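Local coordinates for actinorhodin polyketide putative beta-ketoacyl synthase 2 (Streptomyces coelicolor A3, PDB 1TQY), which forms the chain length factor subunit of the actinorhodin polyketide synthase and, together with its ketosynthase partner, probably sets the length of the polyketide chain, at residues A279-A284 against G401-A406; R283-A288 against G321-R326. All blocks are in the same frame, centred on the assembly; numbering follows the deposited sequence.

How the contacts relate
Strand 260-269 leads into helix 281-292, on which both contacts begin: residues 279-284 in contact 1, 283-288 in contact 2, sharing Arg283 and Ala284. Contact 2 closes the shorter loop, spanning 32 residues up to the end of helix 310-324. Contact 1 closes over 116 residues, at strand 402-410 near the C terminus. The two share their start, and the shorter closure of contact 2 ends well before that of contact 1, so they do not cross. Helix 281-292 therefore meets a strand and a neighbouring helix at once. The centres are 9 Å apart and the contacts touch directly: Ala405 CB of contact 1 is 3.8 Å from Ala288 CB of contact 2.

Contact 1. Residues A279-A284 against G401-A406; sequences AGLERA and GFNSAA
Asn403 lays its amide against the first turn of the helix that starts at Leu281. Its chi1 of -62° sets CG beside the backbone N. From there ND2 comes to 3.4 Å from Gly280 C. ND2 and Leu281 N are also near, but both are donors and make no bond. ND2 is instead held by Asp270 OD1 and Thr268 OG1, the atoms that also bind Gly280 N and Gly280 O respectively, so one pair of side chains positions both the amide and the N-cap residue.

The Leu281 side chain crosses that of Asn403 at about a right angle, and its CB and CD1 both face OD1, with Leu281 CB 3.8 Å from Asn403 OD1. One turn on, Ala284 CB points at the strand and approaches Asn403 CB at 4.1 Å. Ala405 CB meets the Ala284 carbonyl, 3.8 Å from Ala284 O, while Ala284 CB and Ala405 CB are 4.3 Å apart. These short side chains let helix and strand backbones come close, the CA atoms of Ala284 and Ala405 being 5.9 Å apart. The result is an outer-layer helix seated on a sheet, as in the layered alpha-beta-alpha-beta-alpha thiolase fold, here in its C-terminal half.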
# COMPACT_ATOMS: atom_id res chain seq x y z
N ALA B 279 22.47 -8.54 4.98
CA ALA B 279 21.02 -8.37 4.92
C ALA B 279 20.57 -7.72 6.21
O ALA B 279 21.31 -7.69 7.19
CB ALA B 279 20.34 -9.72 4.76
N GLY B 280 19.35 -7.19 6.21
CA GLY B 280 18.82 -6.53 7.39
C GLY B 280 17.85 -7.35 8.22
O GLY B 280 17.16 -6.80 9.08
N LEU B 281 17.79 -8.66 8.00
CA LEU B 281 16.88 -9.53 8.75
C LEU B 281 17.26 -9.59 10.23
O LEU B 281 16.39 -9.54 11.11
CB LEU B 281 16.87 -10.95 8.16
CG LEU B 281 16.00 -12.01 8.86
CD1 LEU B 281 14.56 -11.51 8.92
CD2 LEU B 281 16.06 -13.34 8.10
N GLU B 282 18.55 -9.72 10.50
CA GLU B 282 19.02 -9.78 11.89
C GLU B 282 18.59 -8.49 12.58
O GLU B 282 18.00 -8.52 13.66
CB GLU B 282 20.54 -9.94 11.95
CG GLU B 282 21.10 -10.07 13.37
CD GLU B 282 22.63 -10.00 13.42
OE1 GLU B 282 23.19 -9.99 14.53
OE2 GLU B 282 23.26 -9.97 12.34
N ARG B 283 18.87 -7.35 11.96
CA ARG B 283 18.50 -6.07 12.54
C ARG B 283 17.00 -5.99 12.85
O ARG B 283 16.62 -5.54 13.94
CB ARG B 283 18.92 -4.91 11.63
CG ARG B 283 18.55 -3.52 12.20
CD ARG B 283 19.27 -2.36 11.51
NE ARG B 283 18.79 -2.09 10.15
CZ ARG B 283 19.22 -2.71 9.06
NH1 ARG B 283 20.15 -3.65 9.16
NH2 ARG B 283 18.71 -2.40 7.87
N ALA B 284 16.15 -6.41 11.91
CA ALA B 284 14.71 -6.37 12.13
C ALA B 284 14.34 -7.17 13.38
O ALA B 284 13.57 -6.71 14.22
CB ALA B 284 13.96 -6.95 10.91
N GLY B 401 14.33 -7.46 -0.85
CA GLY B 401 14.93 -7.06 0.41
C GLY B 401 14.10 -6.66 1.61
O GLY B 401 14.66 -6.26 2.63
N PHE B 402 12.77 -6.74 1.52
CA PHE B 402 11.91 -6.37 2.64
C PHE B 402 11.97 -7.37 3.79
O PHE B 402 11.80 -8.57 3.59
CB PHE B 402 10.46 -6.23 2.17
CG PHE B 402 10.24 -5.20 1.11
CD1 PHE B 402 10.36 -5.52 -0.24
CD2 PHE B 402 9.83 -3.91 1.45
CE1 PHE B 402 10.08 -4.57 -1.23
CE2 PHE B 402 9.53 -2.96 0.47
CZ PHE B 402 9.66 -3.29 -0.87
N ASN B 403 12.21 -6.85 4.99
CA ASN B 403 12.29 -7.66 6.20
C ASN B 403 11.24 -7.23 7.20
O ASN B 403 10.99 -6.04 7.36
CB ASN B 403 13.66 -7.51 6.86
CG ASN B 403 14.77 -7.99 5.99
OD1 ASN B 403 14.79 -9.15 5.59
ND2 ASN B 403 15.69 -7.10 5.67
N SER B 404 10.65 -8.20 7.88
CA SER B 404 9.63 -7.89 8.85
C SER B 404 9.64 -8.92 9.97
O SER B 404 9.68 -10.13 9.74
CB SER B 404 8.27 -7.86 8.16
OG SER B 404 7.27 -7.40 9.04
N ALA B 405 9.61 -8.42 11.20
CA ALA B 405 9.62 -9.28 12.37
C ALA B 405 8.54 -8.85 13.35
O ALA B 405 8.24 -7.67 13.49
CB ALA B 405 10.99 -9.23 13.04
N ALA B 406 7.96 -9.83 14.04
CA ALA B 406 6.90 -9.55 14.99
C ALA B 406 7.01 -10.49 16.18
O ALA B 406 7.17 -11.70 16.03
CB ALA B 406 5.55 -9.73 14.33

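Contact 2. Residues R283-A288 against G321-R326; sequences RAIRLA and GRVFGR
Val323 points into helix 281-292, where CG1 faces Ile285 and the Phe324 ring, and CG2 faces the Arg286 guanidinium but also lies near Ile285 CG2. On the apolar side, Val323 CG1 lies 3.9 Å from CG2 of Ile285, the two side chains crossing at a slant. CG1 stands anti to the backbone N (chi1 177°), and it also sits over the centre of the Phe324 ring, 3.6 Å above the plane. Ile285 CG2 reaches that ring too, obliquely, at 4.2 Å from Phe324 CZ. One methyl of Ile285 thus meets both Val323 and Phe324, and Leu393 of strand 391-398 touches both Ile285 and Phe324.

The helices joined here are neighbours in the outer layer of the thiolase fold, in the C-terminal beta-ketoacyl synthase region. Each follows a strand, 260-269 for one and 301-303 for the other.

The remaining interactions involve the Arg286 guanidinium. The Arg286 side chain, extended from CG to NE, runs antiparallel to that of Val323 as the two pass, with Val323 CG2 lying 3.8 Å above one face of the guanidinium, offset toward the rim. Close to the plane of that group, Arg286 NH2 comes 3.2 Å from Arg322 O; the angle is poor, and the pair is close without being a hydrogen bond. The salt bridge of Arg286 is made within its own helix, from NE to Glu282 OE1, and Glu282 itself packs on Arg322 and Val323.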
# COMPACT_ATOMS: atom_id res chain seq x y z
N ARG B 283 18.87 -7.35 11.96
CA ARG B 283 18.50 -6.07 12.54
C ARG B 283 17.00 -5.99 12.85
O ARG B 283 16.62 -5.54 13.94
CB ARG B 283 18.92 -4.91 11.63
CG ARG B 283 18.55 -3.52 12.20
CD ARG B 283 19.27 -2.36 11.51
NE ARG B 283 18.79 -2.09 10.15
CZ ARG B 283 19.22 -2.71 9.06
NH1 ARG B 283 20.15 -3.65 9.16
NH2 ARG B 283 18.71 -2.40 7.87
N ALA B 284 16.15 -6.41 11.91
CA ALA B 284 14.71 -6.37 12.13
C ALA B 284 14.34 -7.17 13.38
O ALA B 284 13.57 -6.71 14.22
CB ALA B 284 13.96 -6.95 10.91
N ILE B 285 14.91 -8.36 13.51
CA ILE B 285 14.63 -9.20 14.67
C ILE B 285 14.97 -8.48 15.98
O ILE B 285 14.14 -8.39 16.88
CB ILE B 285 15.42 -10.50 14.64
CG1 ILE B 285 14.98 -11.35 13.45
CG2 ILE B 285 15.21 -11.23 15.96
CD1 ILE B 285 15.90 -12.51 13.17
N ARG B 286 16.19 -7.97 16.07
CA ARG B 286 16.61 -7.29 17.29
C ARG B 286 15.79 -6.03 17.55
O ARG B 286 15.59 -5.63 18.70
CB ARG B 286 18.09 -6.92 17.23
CG ARG B 286 19.02 -8.09 17.18
CD ARG B 286 20.45 -7.62 16.99
NE ARG B 286 21.34 -8.77 16.89
CZ ARG B 286 21.70 -9.52 17.93
NH1 ARG B 286 21.27 -9.23 19.15
NH2 ARG B 286 22.47 -10.58 17.73
N LEU B 287 15.34 -5.38 16.48
CA LEU B 287 14.53 -4.18 16.62
C LEU B 287 13.18 -4.59 17.21
O LEU B 287 12.68 -3.96 18.15
CB LEU B 287 14.33 -3.50 15.27
CG LEU B 287 15.03 -2.16 15.02
CD1 LEU B 287 16.32 -2.06 15.80
CD2 LEU B 287 15.26 -1.98 13.52
N ALA B 288 12.61 -5.65 16.67
CA ALA B 288 11.32 -6.14 17.15
C ALA B 288 11.41 -6.58 18.61
O ALA B 288 10.50 -6.33 19.39
CB ALA B 288 10.83 -7.30 16.27
N GLY B 321 20.52 -17.67 13.66
CA GLY B 321 21.64 -18.15 14.46
C GLY B 321 22.38 -17.04 15.18
O GLY B 321 22.79 -17.19 16.33
N ARG B 322 22.57 -15.92 14.49
CA ARG B 322 23.27 -14.78 15.07
C ARG B 322 22.52 -14.16 16.24
O ARG B 322 23.13 -13.61 17.15
CB ARG B 322 23.54 -13.73 13.99
CG ARG B 322 24.52 -14.24 12.95
CD ARG B 322 24.72 -13.30 11.77
NE ARG B 322 25.76 -13.83 10.88
CZ ARG B 322 26.09 -13.32 9.70
NH1 ARG B 322 25.46 -12.24 9.25
NH2 ARG B 322 27.03 -13.90 8.97
N VAL B 323 21.19 -14.27 16.24
CA VAL B 323 20.43 -13.70 17.35
C VAL B 323 20.24 -14.67 18.51
O VAL B 323 20.45 -14.31 19.67
CB VAL B 323 19.04 -13.20 16.87
CG1 VAL B 323 18.24 -12.66 18.05
CG2 VAL B 323 19.23 -12.12 15.82
N PHE B 324 19.86 -15.91 18.21
CA PHE B 324 19.62 -16.90 19.24
C PHE B 324 20.70 -17.98 19.35
O PHE B 324 20.59 -18.86 20.20
CB PHE B 324 18.26 -17.56 19.00
CG PHE B 324 17.15 -16.58 18.77
CD1 PHE B 324 16.53 -15.94 19.83
CD2 PHE B 324 16.73 -16.29 17.48
CE1 PHE B 324 15.51 -15.00 19.61
CE2 PHE B 324 15.72 -15.35 17.24
CZ PHE B 324 15.11 -14.71 18.31
N GLY B 325 21.74 -17.91 18.51
CA GLY B 325 22.79 -18.92 18.54
C GLY B 325 22.37 -20.09 17.68
O GLY B 325 21.17 -20.32 17.50
N ARG B 326 23.31 -20.84 17.12
CA ARG B 326 22.92 -21.97 16.27
C ARG B 326 22.20 -23.04 17.11
O ARG B 326 22.59 -23.33 18.24
CB ARG B 326 24.15 -22.53 15.54
CG ARG B 326 24.63 -21.57 14.42
CD ARG B 326 26.04 -21.87 13.94
NE ARG B 326 26.18 -23.22 13.41
CZ ARG B 326 25.81 -23.60 12.19
NH1 ARG B 326 25.27 -22.74 11.34
NH2 ARG B 326 26.00 -24.86 11.82